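Local coordinates for protein GCN5-related N-acetyltransferase (Kribbella flavida, PDB 4MY0) that binds acetyl-CoA and probably transfers its acetyl group to an amino group of a substrate, perhaps an aminoglycoside, at residues A147-S152 with V267-D272; D220-V225 with T252-L257; Y141-Q146 with K273-Q278; G155-V160 with S232-R237. All coordinates share one frame; numbering follows the deposited sequence.

How the contacts relate
Contacts 1, 2 and 3 lie close together, their centres 10 to 13 Å apart; contacts 1 and 3 draw on strand 135-146 and the helix that follows it, and contact 2 adjoins both through strand 252-256. Contact 4 is set apart at the surface. Contact 3 is a buried antiparallel strand pair and contact 2 a partly buried parallel one. They meet where strands 135-146 and 252-256 run side by side, with a probable hydrogen bond from Ala255 N to Phe143 O (2.7 Å). Contact 1, also buried, replaces strand pairing by one carboxylate gripping two loop amides. Contact 4 has no hydrogen bond between its segments: a turn rests on helix 233-244, which connects the two strands of contact 2.

Contact 1. Residues A147-S152 with V267-D272; sequences AADLRS and VEHEAD. With ACO (acetyl coenzyme *a), chain P.
The carboxylate of Asp149 bridges helix 147-151 and the loop 267-272. Its CB leaves the helix toward the loop, and CG stands anti to the backbone N (chi1 -168°), which carries both oxygens to a pair of consecutive amides. Asp149 OD1 accepts from Glu268 N at 3.2 Å, while Asp149 OD2 takes the shorter and straighter bond, from His269 N at 2.6 Å with an N-H...O angle of 165°. Both oxygens use their syn lone pairs, so the carboxylate is held in a two-pronged grip that fixes its rotation. Asp149 OD2 also lies 3.4 Å from His269 CD2, at the edge of the imidazole, and 3.6 Å from Val267 CB. An alanine at Asp149 would remove both acceptors and would probably leave the two loop amides without these partners, loosening the loop from the helix. Beside this polar grip, Leu150 CD2 packs tightly on Val267 CG1 at 3.5 Å, the two side chains pointing the same way. From the same helix Arg151 reaches to acetyl-CoA: its extended chain lays one guanidinium face over the adenine, and Arg151 NH1 donates to the ligand's O2B at 3.3 Å. The loop backbone is also held from outside, Val267 O and Glu268 O accepting from Arg130 and Thr126 of a second subunit. The helix directly follows strand 135-146, and its Leu150 also packs on Val253 of strand 252-256.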
# COMPACT_ATOMS: atom_id res chain seq x y z
N ALA C 147 -6.64 9.50 -19.55
CA ALA C 147 -6.25 10.59 -20.45
C ALA C 147 -6.32 10.20 -21.93
O ALA C 147 -6.71 11.01 -22.78
CB ALA C 147 -4.86 11.11 -20.08
N ALA C 148 -5.93 8.97 -22.26
CA ALA C 148 -5.89 8.56 -23.68
C ALA C 148 -7.29 8.57 -24.28
O ALA C 148 -7.46 8.74 -25.49
CB ALA C 148 -5.27 7.16 -23.82
N ASP C 149 -8.29 8.38 -23.43
CA ASP C 149 -9.69 8.38 -23.85
C ASP C 149 -10.12 9.81 -24.23
O ASP C 149 -10.74 10.04 -25.27
CB ASP C 149 -10.53 7.85 -22.69
CG ASP C 149 -11.96 7.53 -23.10
OD1 ASP C 149 -12.38 7.92 -24.22
OD2 ASP C 149 -12.66 6.91 -22.27
N LEU C 150 -9.78 10.77 -23.37
CA LEU C 150 -10.09 12.18 -23.61
C LEU C 150 -9.39 12.68 -24.87
O LEU C 150 -9.94 13.48 -25.64
CB LEU C 150 -9.62 12.99 -22.41
CG LEU C 150 -10.34 12.64 -21.11
CD1 LEU C 150 -9.86 13.53 -19.99
CD2 LEU C 150 -11.83 12.78 -21.29
N ARG C 151 -8.18 12.18 -25.08
CA ARG C 151 -7.32 12.65 -26.16
C ARG C 151 -7.97 12.44 -27.53
O ARG C 151 -7.74 13.22 -28.45
CB ARG C 151 -5.98 11.93 -26.09
CG ARG C 151 -5.04 12.36 -27.19
CD ARG C 151 -3.74 11.59 -27.19
NE ARG C 151 -3.03 11.93 -28.41
CZ ARG C 151 -3.15 11.25 -29.54
NH1 ARG C 151 -2.51 11.65 -30.63
NH2 ARG C 151 -3.91 10.17 -29.57
N SER C 152 -8.79 11.40 -27.65
CA SER C 152 -9.37 11.07 -28.96
C SER C 152 -10.80 11.55 -29.14
O SER C 152 -11.51 11.05 -30.01
CB SER C 152 -9.30 9.56 -29.20
OG SER C 152 -10.05 8.89 -28.20
N VAL C 267 -17.18 10.09 -23.23
CA VAL C 267 -15.99 9.24 -23.16
C VAL C 267 -16.32 7.76 -23.22
O VAL C 267 -17.36 7.32 -22.73
CB VAL C 267 -15.15 9.51 -21.91
CG1 VAL C 267 -14.70 10.94 -21.90
CG2 VAL C 267 -15.93 9.20 -20.65
N GLU C 268 -15.42 6.99 -23.83
CA GLU C 268 -15.60 5.55 -23.96
C GLU C 268 -15.56 4.84 -22.61
O GLU C 268 -16.48 4.10 -22.26
CB GLU C 268 -14.54 4.95 -24.90
CG GLU C 268 -14.47 3.42 -24.81
CD GLU C 268 -13.52 2.80 -25.81
OE1 GLU C 268 -13.14 1.61 -25.63
OE2 GLU C 268 -13.15 3.49 -26.79
N HIS C 269 -14.49 5.06 -21.85
CA HIS C 269 -14.34 4.38 -20.57
C HIS C 269 -14.95 5.23 -19.48
O HIS C 269 -14.67 6.43 -19.39
CB HIS C 269 -12.86 4.11 -20.30
CG HIS C 269 -12.21 3.29 -21.37
ND1 HIS C 269 -12.17 1.91 -21.32
CD2 HIS C 269 -11.59 3.64 -22.52
CE1 HIS C 269 -11.54 1.45 -22.40
NE2 HIS C 269 -11.19 2.49 -23.14
N GLU C 270 -15.82 4.64 -18.67
CA GLU C 270 -16.51 5.45 -17.68
C GLU C 270 -15.52 5.81 -16.56
O GLU C 270 -14.48 5.17 -16.42
CB GLU C 270 -17.79 4.78 -17.16
CG GLU C 270 -17.62 3.72 -16.09
CD GLU C 270 -18.96 3.19 -15.57
OE1 GLU C 270 -19.48 3.76 -14.58
OE2 GLU C 270 -19.48 2.20 -16.14
N ALA C 271 -15.84 6.86 -15.82
CA ALA C 271 -14.98 7.33 -14.74
C ALA C 271 -14.68 6.18 -13.77
O ALA C 271 -15.48 5.24 -13.66
CB ALA C 271 -15.65 8.47 -14.01
N ASP C 272 -13.53 6.22 -13.11
CA ASP C 272 -13.18 5.19 -12.13
C ASP C 272 -14.32 5.09 -11.11
O ASP C 272 -14.95 6.11 -10.78
CB ASP C 272 -11.87 5.57 -11.44
CG ASP C 272 -11.24 4.43 -10.65
OD1 ASP C 272 -10.01 4.26 -10.76
OD2 ASP C 272 -11.95 3.71 -9.90
N1A ACO P . -0.76 8.67 -28.06
C2A ACO P . -0.83 8.03 -29.25
N3A ACO P . -0.43 8.59 -30.41
C4A ACO P . 0.07 9.85 -30.43
C5A ACO P . 0.18 10.61 -29.17
C6A ACO P . -0.28 9.93 -27.93
N6A ACO P . -0.21 10.56 -26.73
N7A ACO P . 0.70 11.81 -29.49
C8A ACO P . 0.91 11.83 -30.82
N9A ACO P . 0.53 10.67 -31.39
C1B ACO P . 0.61 10.30 -32.82
C2B ACO P . -0.39 11.06 -33.66
O2B ACO P . -1.70 10.48 -33.59
C3B ACO P . 0.24 10.90 -35.03
O3B ACO P . -0.01 9.57 -35.48
P3B ACO P . -1.17 9.23 -36.55
O7A ACO P . -2.37 10.00 -36.06
O8A ACO P . -0.58 9.74 -37.84
O9A ACO P . -1.30 7.73 -36.47
C4B ACO P . 1.73 10.95 -34.76
O4B ACO P . 1.88 10.66 -33.36
C5B ACO P . 2.35 12.31 -35.08
O5B ACO P . 1.51 13.31 -34.50
P1A ACO P . 1.94 14.85 -34.32
O1A ACO P . 3.11 15.19 -35.22
O2A ACO P . 0.65 15.61 -34.33
O3A ACO P . 2.55 14.78 -32.82
P2A ACO P . 2.41 15.93 -31.71
O4A ACO P . 2.64 17.26 -32.39
O5A ACO P . 1.12 15.70 -30.97
O6A ACO P . 3.68 15.64 -30.74
CBP ACO P . 4.27 14.74 -28.59
CCP ACO P . 3.78 14.43 -29.99
CDP ACO P . 5.68 15.33 -28.61
CEP ACO P . 4.26 13.45 -27.79
CAP ACO P . 3.28 15.76 -28.01
OAP ACO P . 1.94 15.24 -28.12
C9P ACO P . 3.60 16.16 -26.60
O9P ACO P . 4.26 17.19 -26.41
N8P ACO P . 3.15 15.40 -25.59
C7P ACO P . 3.39 15.69 -24.18
C6P ACO P . 4.87 15.68 -23.81
C5P ACO P . 5.54 14.41 -24.29
O5P ACO P . 5.01 13.32 -24.09
N4P ACO P . 6.71 14.54 -24.90
C3P ACO P . 7.75 13.52 -24.78
C2P ACO P . 7.92 12.71 -26.06
S1P ACO P . 9.35 11.67 -25.92

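Contact 2. Residues D220-V225 with T252-L257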
# COMPACT_ATOMS: atom_id res chain seq x y z
N ASP C 220 0.37 15.43 -8.92
CA ASP C 220 1.20 14.25 -8.67
C ASP C 220 1.33 13.29 -9.85
O ASP C 220 1.03 12.11 -9.71
CB ASP C 220 0.66 13.44 -7.49
CG ASP C 220 0.59 14.24 -6.22
OD1 ASP C 220 1.65 14.58 -5.66
OD2 ASP C 220 -0.55 14.50 -5.76
N GLY C 221 1.75 13.80 -10.99
CA GLY C 221 1.94 12.94 -12.15
C GLY C 221 0.69 12.80 -13.00
O GLY C 221 0.77 12.41 -14.17
N ASP C 222 -0.48 13.11 -12.43
CA ASP C 222 -1.68 13.16 -13.25
C ASP C 222 -2.11 14.61 -13.52
O ASP C 222 -1.52 15.56 -13.00
CB ASP C 222 -2.81 12.39 -12.58
CG ASP C 222 -2.50 10.90 -12.48
OD1 ASP C 222 -2.04 10.30 -13.49
OD2 ASP C 222 -2.71 10.34 -11.38
N LEU C 223 -3.15 14.77 -14.33
CA LEU C 223 -3.70 16.09 -14.58
C LEU C 223 -5.02 16.23 -13.83
O LEU C 223 -5.74 15.23 -13.60
CB LEU C 223 -3.88 16.34 -16.07
CG LEU C 223 -2.60 16.39 -16.89
CD1 LEU C 223 -2.93 16.38 -18.37
CD2 LEU C 223 -1.79 17.63 -16.53
N GLN C 224 -5.32 17.45 -13.42
CA GLN C 224 -6.55 17.71 -12.71
C GLN C 224 -7.24 18.89 -13.38
O GLN C 224 -6.65 19.95 -13.57
CB GLN C 224 -6.24 18.07 -11.26
CG GLN C 224 -7.44 18.66 -10.54
CD GLN C 224 -7.10 19.16 -9.17
OE1 GLN C 224 -6.73 18.38 -8.29
NE2 GLN C 224 -7.22 20.47 -8.96
N VAL C 225 -8.50 18.70 -13.74
CA VAL C 225 -9.29 19.77 -14.34
C VAL C 225 -10.03 20.51 -13.21
O VAL C 225 -10.79 19.89 -12.47
CB VAL C 225 -10.28 19.20 -15.37
CG1 VAL C 225 -11.26 20.28 -15.85
CG2 VAL C 225 -9.51 18.59 -16.55
N THR C 252 -3.76 9.54 -16.18
CA THR C 252 -5.06 9.82 -15.56
C THR C 252 -5.38 11.31 -15.50
O THR C 252 -4.51 12.14 -15.22
CB THR C 252 -5.09 9.21 -14.15
OG1 THR C 252 -4.94 7.79 -14.26
CG2 THR C 252 -6.39 9.54 -13.41
N VAL C 253 -6.64 11.65 -15.77
CA VAL C 253 -7.13 13.01 -15.58
C VAL C 253 -8.22 13.04 -14.52
O VAL C 253 -9.27 12.42 -14.71
CB VAL C 253 -7.74 13.57 -16.87
CG1 VAL C 253 -8.34 14.96 -16.59
CG2 VAL C 253 -6.69 13.65 -17.98
N HIS C 254 -7.99 13.75 -13.42
CA HIS C 254 -9.03 13.91 -12.43
C HIS C 254 -9.83 15.17 -12.80
O HIS C 254 -9.26 16.14 -13.32
CB HIS C 254 -8.43 14.07 -11.03
CG HIS C 254 -7.50 12.96 -10.63
ND1 HIS C 254 -7.92 11.66 -10.47
CD2 HIS C 254 -6.18 12.97 -10.33
CE1 HIS C 254 -6.89 10.91 -10.10
NE2 HIS C 254 -5.82 11.68 -10.01
N ALA C 255 -11.14 15.16 -12.58
CA ALA C 255 -11.93 16.35 -12.89
C ALA C 255 -12.96 16.67 -11.83
O ALA C 255 -13.67 15.77 -11.32
CB ALA C 255 -12.59 16.23 -14.25
N TYR C 256 -13.04 17.94 -11.49
CA TYR C 256 -14.13 18.44 -10.67
C TYR C 256 -15.26 18.85 -11.59
O TYR C 256 -15.10 19.72 -12.46
CB TYR C 256 -13.66 19.60 -9.80
CG TYR C 256 -12.75 19.14 -8.71
CD1 TYR C 256 -13.27 18.57 -7.55
CD2 TYR C 256 -11.36 19.23 -8.83
CE1 TYR C 256 -12.45 18.11 -6.54
CE2 TYR C 256 -10.53 18.78 -7.82
CZ TYR C 256 -11.08 18.22 -6.68
OH TYR C 256 -10.28 17.77 -5.66
N LEU C 257 -16.40 18.19 -11.40
CA LEU C 257 -17.60 18.45 -12.20
C LEU C 257 -18.82 17.73 -11.62
O LEU C 257 -18.69 16.84 -10.77
CB LEU C 257 -17.39 18.02 -13.65
CG LEU C 257 -16.45 16.88 -14.01
CD1 LEU C 257 -17.10 15.54 -13.78
CD2 LEU C 257 -16.07 17.04 -15.47
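Strands 222-225 and 252-256 run parallel, their axes 4.5 Å apart at closest approach and inclined by 20°, with Leu223, Gln224 and Val225 level with Val253, His254 and Ala255. Four backbone bonds alternate along the pair: Leu223 N to Thr252 O, His254 N to Leu223 O (2.7 Å), Val225 N to His254 O (2.7 Å) and Tyr256 N to Val225 O, the last almost straight at 178°. At the start of the pair Asp222 crosses Thr252 obliquely, its OD1 accepting a weak bond from Thr252 N at 3.3 Å. On the face bearing Leu223, Val225, Val253 and Ala255 the contact is apolar. Val225 CG2, anti to its carbonyl carbon, meets Val253 CG1 at 3.8 Å, and Val225 CB lies 3.9 Å from Ala255 CB. Helix 233-244 closes over this face, with Val243 touching both valines and Trp240 touching Val225. The opposite face, with Gln224 and His254, is more polar. Gln224 extends its chain so that CD reaches the edge of the Tyr256 ring, 3.7 Å from CE2, the amide plane standing 88° to the ring; its NE2 is hydrogen-bonded to Asp226. The His254 ring is held at ND1 by Ser144 of the neighbouring strand 135-146, while its NE2 lies 3.7 Å from Asp222 OD2, the two planes steeply inclined. Parallel neighbours with the intervening helix packed on their apolar face form a beta-alpha-beta crossover, here within the second GNAT-type domain.

Contact 3. Residues Y141-Q146 with K273-Q278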
# COMPACT_ATOMS: atom_id res chain seq x y z
N TYR C 141 -17.76 16.95 -6.36
CA TYR C 141 -17.41 15.62 -6.86
C TYR C 141 -16.10 15.66 -7.61
O TYR C 141 -15.87 16.59 -8.40
CB TYR C 141 -18.47 15.12 -7.85
CG TYR C 141 -19.88 14.98 -7.32
CD1 TYR C 141 -20.34 13.77 -6.81
CD2 TYR C 141 -20.77 16.04 -7.40
CE1 TYR C 141 -21.64 13.63 -6.35
CE2 TYR C 141 -22.07 15.92 -6.94
CZ TYR C 141 -22.50 14.72 -6.42
OH TYR C 141 -23.80 14.61 -5.97
N ARG C 142 -15.26 14.65 -7.41
CA ARG C 142 -14.08 14.49 -8.27
C ARG C 142 -14.13 13.13 -8.96
O ARG C 142 -14.21 12.10 -8.29
CB ARG C 142 -12.75 14.66 -7.50
CG ARG C 142 -11.55 14.93 -8.46
CD ARG C 142 -10.18 14.72 -7.80
NE ARG C 142 -9.92 13.31 -7.50
CZ ARG C 142 -8.74 12.84 -7.11
NH1 ARG C 142 -7.71 13.66 -7.00
NH2 ARG C 142 -8.58 11.54 -6.84
N PHE C 143 -14.07 13.12 -10.28
CA PHE C 143 -14.04 11.87 -11.03
C PHE C 143 -12.71 11.69 -11.74
O PHE C 143 -12.01 12.68 -12.00
CB PHE C 143 -15.21 11.82 -12.03
CG PHE C 143 -16.56 11.75 -11.36
CD1 PHE C 143 -17.00 10.57 -10.77
CD2 PHE C 143 -17.38 12.87 -11.30
CE1 PHE C 143 -18.25 10.52 -10.13
CE2 PHE C 143 -18.63 12.82 -10.68
CZ PHE C 143 -19.06 11.65 -10.09
N SER C 144 -12.34 10.45 -12.05
CA SER C 144 -11.06 10.21 -12.70
C SER C 144 -11.25 9.47 -14.02
O SER C 144 -11.89 8.42 -14.07
CB SER C 144 -10.13 9.41 -11.77
OG SER C 144 -10.01 10.04 -10.50
N PHE C 145 -10.67 10.03 -15.08
CA PHE C 145 -10.79 9.45 -16.41
C PHE C 145 -9.42 9.02 -16.93
O PHE C 145 -8.38 9.45 -16.41
CB PHE C 145 -11.41 10.47 -17.37
CG PHE C 145 -12.74 11.00 -16.90
CD1 PHE C 145 -13.92 10.37 -17.25
CD2 PHE C 145 -12.81 12.13 -16.08
CE1 PHE C 145 -15.15 10.85 -16.81
CE2 PHE C 145 -14.04 12.62 -15.63
CZ PHE C 145 -15.21 11.98 -15.99
N GLN C 146 -9.42 8.18 -17.97
CA GLN C 146 -8.18 7.84 -18.65
C GLN C 146 -7.85 8.96 -19.63
O GLN C 146 -8.69 9.33 -20.46
CB GLN C 146 -8.31 6.50 -19.39
CG GLN C 146 -8.95 5.39 -18.57
CD GLN C 146 -9.03 4.06 -19.32
OE1 GLN C 146 -8.30 3.83 -20.29
NE2 GLN C 146 -9.92 3.18 -18.88
N LYS C 273 -14.63 3.87 -10.66
CA LYS C 273 -15.64 3.65 -9.63
C LYS C 273 -15.30 4.51 -8.40
O LYS C 273 -16.19 5.10 -7.76
CB LYS C 273 -15.68 2.15 -9.26
CG LYS C 273 -16.62 1.79 -8.12
CD LYS C 273 -16.85 0.26 -8.00
CE LYS C 273 -15.67 -0.45 -7.34
NZ LYS C 273 -15.93 -1.92 -7.17
N GLN C 274 -14.02 4.58 -8.08
CA GLN C 274 -13.55 5.32 -6.91
C GLN C 274 -13.56 6.81 -7.19
O GLN C 274 -12.81 7.30 -8.03
CB GLN C 274 -12.14 4.84 -6.52
CG GLN C 274 -12.14 3.35 -6.17
CD GLN C 274 -10.87 2.88 -5.52
OE1 GLN C 274 -9.90 3.63 -5.41
NE2 GLN C 274 -10.86 1.64 -5.07
N ALA C 275 -14.43 7.52 -6.48
CA ALA C 275 -14.58 8.97 -6.67
C ALA C 275 -14.50 9.68 -5.33
O ALA C 275 -14.58 9.04 -4.27
CB ALA C 275 -15.90 9.29 -7.35
N HIS C 276 -14.35 11.00 -5.37
CA HIS C 276 -14.38 11.81 -4.16
C HIS C 276 -15.72 12.50 -4.13
O HIS C 276 -16.15 13.08 -5.13
CB HIS C 276 -13.29 12.89 -4.19
CG HIS C 276 -11.90 12.35 -4.01
ND1 HIS C 276 -10.79 13.16 -4.05
CD2 HIS C 276 -11.46 11.09 -3.78
CE1 HIS C 276 -9.71 12.42 -3.85
NE2 HIS C 276 -10.09 11.16 -3.68
N VAL C 277 -16.39 12.43 -2.98
CA VAL C 277 -17.65 13.11 -2.77
C VAL C 277 -17.51 13.87 -1.45
O VAL C 277 -17.40 13.24 -0.40
CB VAL C 277 -18.83 12.11 -2.70
CG1 VAL C 277 -20.15 12.84 -2.54
CG2 VAL C 277 -18.86 11.23 -3.96
N GLN C 278 -17.44 15.20 -1.52
CA GLN C 278 -17.37 16.05 -0.31
C GLN C 278 -18.70 16.76 -0.19
O GLN C 278 -19.41 16.89 -1.18
CB GLN C 278 -16.26 17.10 -0.42
CG GLN C 278 -14.85 16.52 -0.44
CD GLN C 278 -13.81 17.56 -0.79
OE1 GLN C 278 -13.82 18.12 -1.89
NE2 GLN C 278 -12.90 17.84 0.14
O HOH W 1 -13.58 8.54 -10.28
O HOH W 2 -9.99 7.93 -8.63
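Strands 135-146 and 274-284 are antiparallel neighbours, the second of them within the second GNAT-type domain, and residues 274-276 also pair antiparallel with a strand of a second subunit. Arg142 and His276 form a hydrogen-bonded pair. Arg142 N donates to His276 O at 2.9 Å, and His276 N returns a bond to Arg142 O at 3.1 Å, both donors lying in the carbonyl plane on a lone pair. Their side chains rise together on the same face. Arg142 starts with CG anti to its backbone N, then bends at chi3 (68°), which lays the guanidinium flat over the imidazole: the planes differ by 10° and the centres are 3.9 Å apart. Arg142 NH2 sits over the ring, 3.3 Å from His276 CE1. On the other face Tyr141 and Val277 form a non-hydrogen-bonded pair, Tyr141 CD1 approaching Val277 CG2 at 4.1 Å, and Phe143 CD1 meets Ala275 CB at 3.8 Å. Beyond Ala275 the direct pairing gives way to water. One water accepts from Ser144 N and donates to Gln274 O (2.7 Å), and another joins Ser144 OG to the same carbonyl. A serine at Arg142 would remove the guanidinium and would probably cost the stack over His276 as well as the packing on His254 and Tyr256. The positive guanidinium lying flat against the imidazole would probably disfavour a second charge there, which is consistent with, but does not prove, a neutral His276.

Contact 4. Residues G155-V160 with S232-R237; sequences GREVAV and SEATAR
Val158 makes the closest approach between the turn at 155-158 and the first turns of helix 233-244. Val158 CG2, anti to the carbonyl carbon, lies 3.5 Å from Ala234 O and 3.7 Å from Ala234 CB. The other branch, Val158 CG1, comes within 3.9 Å of Thr235 OG1, the two side chains crossing at about a right angle. Glu157 folds back at chi2 (-71°) to bring OE1 to 3.7 Å from Ala234 CB, so the methyl is touched by both a valine branch and a carboxylate oxygen. Gly155 passes over the helix with its CA 3.9 Å from Ala234 O; a beta carbon at this position would collide with that oxygen, and phi of 65° also suits a glycine. Behind these contacts, a type I beta turn from Gly155 to Val158, closed by Val158 N to Gly155 O, sets the loop's shape. On the helix side, Ser232 is the N-cap, its OG accepting a weak bond from Thr235 N, and Asp211 binds the hydroxyls of both Ser232 and Thr235. One turn farther along, Arg237 is turned away at its tip: Arg237 NE forms a salt bridge with Glu233 OE1 at 3.2 Å, and NH1 is hydrogen-bonded to Leu153 O. Arg156 O at the turn accepts from Arg97 of a third subunit, a residue of the acetyl-CoA site. With no hydrogen bond joining the two segments, the contact is a surface loop resting by van der Waals packing on a helix with a serine N-cap, the helix of the crossover in the second GNAT-type domain.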
# COMPACT_ATOMS: atom_id res chain seq x y z
N GLY C 155 -12.91 17.16 -32.34
CA GLY C 155 -13.11 18.60 -32.34
C GLY C 155 -11.87 19.37 -32.77
O GLY C 155 -11.60 20.46 -32.25
N ARG C 156 -11.11 18.81 -33.71
CA ARG C 156 -9.89 19.45 -34.22
C ARG C 156 -10.18 20.76 -34.95
O ARG C 156 -9.31 21.62 -35.07
CB ARG C 156 -9.15 18.50 -35.16
CG ARG C 156 -8.71 17.20 -34.52
CD ARG C 156 -7.20 17.14 -34.33
NE ARG C 156 -6.75 15.79 -34.00
CZ ARG C 156 -6.52 14.85 -34.91
NH1 ARG C 156 -6.11 13.64 -34.52
NH2 ARG C 156 -6.70 15.10 -36.20
N GLU C 157 -11.41 20.91 -35.43
CA GLU C 157 -11.81 22.08 -36.20
C GLU C 157 -12.12 23.30 -35.32
O GLU C 157 -12.31 24.42 -35.82
CB GLU C 157 -13.03 21.74 -37.08
CG GLU C 157 -14.35 21.50 -36.30
CD GLU C 157 -14.38 20.20 -35.49
OE1 GLU C 157 -15.43 19.87 -34.90
OE2 GLU C 157 -13.35 19.50 -35.44
N VAL C 158 -12.14 23.10 -34.01
CA VAL C 158 -12.44 24.21 -33.10
C VAL C 158 -11.17 24.98 -32.73
O VAL C 158 -10.20 24.39 -32.25
CB VAL C 158 -13.10 23.70 -31.80
CG1 VAL C 158 -13.46 24.87 -30.88
CG2 VAL C 158 -14.34 22.88 -32.13
N ALA C 159 -11.20 26.29 -32.95
CA ALA C 159 -10.12 27.17 -32.51
C ALA C 159 -10.04 27.21 -30.98
O ALA C 159 -11.01 27.57 -30.31
CB ALA C 159 -10.31 28.59 -33.09
N VAL C 160 -8.90 26.81 -30.45
CA VAL C 160 -8.64 26.81 -29.01
C VAL C 160 -7.32 27.54 -28.79
O VAL C 160 -6.32 27.18 -29.40
CB VAL C 160 -8.48 25.39 -28.47
CG1 VAL C 160 -8.08 25.43 -27.01
CG2 VAL C 160 -9.77 24.62 -28.63
N SER C 232 -21.08 23.89 -26.73
CA SER C 232 -21.37 23.05 -27.89
C SER C 232 -20.58 21.75 -27.85
O SER C 232 -19.55 21.66 -27.18
CB SER C 232 -21.06 23.79 -29.20
OG SER C 232 -19.66 23.86 -29.40
N GLU C 233 -21.06 20.75 -28.57
CA GLU C 233 -20.42 19.44 -28.57
C GLU C 233 -19.00 19.52 -29.10
O GLU C 233 -18.07 19.02 -28.47
CB GLU C 233 -21.24 18.45 -29.40
CG GLU C 233 -20.77 17.00 -29.31
CD GLU C 233 -21.39 16.13 -30.40
OE1 GLU C 233 -20.97 14.95 -30.52
OE2 GLU C 233 -22.28 16.63 -31.13
N ALA C 234 -18.83 20.14 -30.26
CA ALA C 234 -17.50 20.31 -30.84
C ALA C 234 -16.51 20.95 -29.86
O ALA C 234 -15.35 20.54 -29.76
CB ALA C 234 -17.58 21.11 -32.14
N THR C 235 -16.95 21.97 -29.13
CA THR C 235 -16.07 22.66 -28.21
C THR C 235 -15.73 21.79 -27.00
O THR C 235 -14.59 21.78 -26.54
CB THR C 235 -16.68 23.99 -27.74
OG1 THR C 235 -16.80 24.85 -28.87
CG2 THR C 235 -15.79 24.66 -26.72
N ALA C 236 -16.72 21.06 -26.48
CA ALA C 236 -16.46 20.15 -25.37
C ALA C 236 -15.40 19.13 -25.76
O ALA C 236 -14.44 18.89 -25.02
CB ALA C 236 -17.74 19.47 -24.89
N ARG C 237 -15.56 18.54 -26.94
CA ARG C 237 -14.61 17.54 -27.41
C ARG C 237 -13.22 18.15 -27.50
O ARG C 237 -12.25 17.56 -27.01
CB ARG C 237 -15.06 16.96 -28.75
CG ARG C 237 -16.32 16.11 -28.65
CD ARG C 237 -16.77 15.60 -30.04
NE ARG C 237 -17.87 14.64 -29.94
CZ ARG C 237 -17.71 13.35 -29.62
NH1 ARG C 237 -16.49 12.87 -29.38
NH2 ARG C 237 -18.75 12.55 -29.56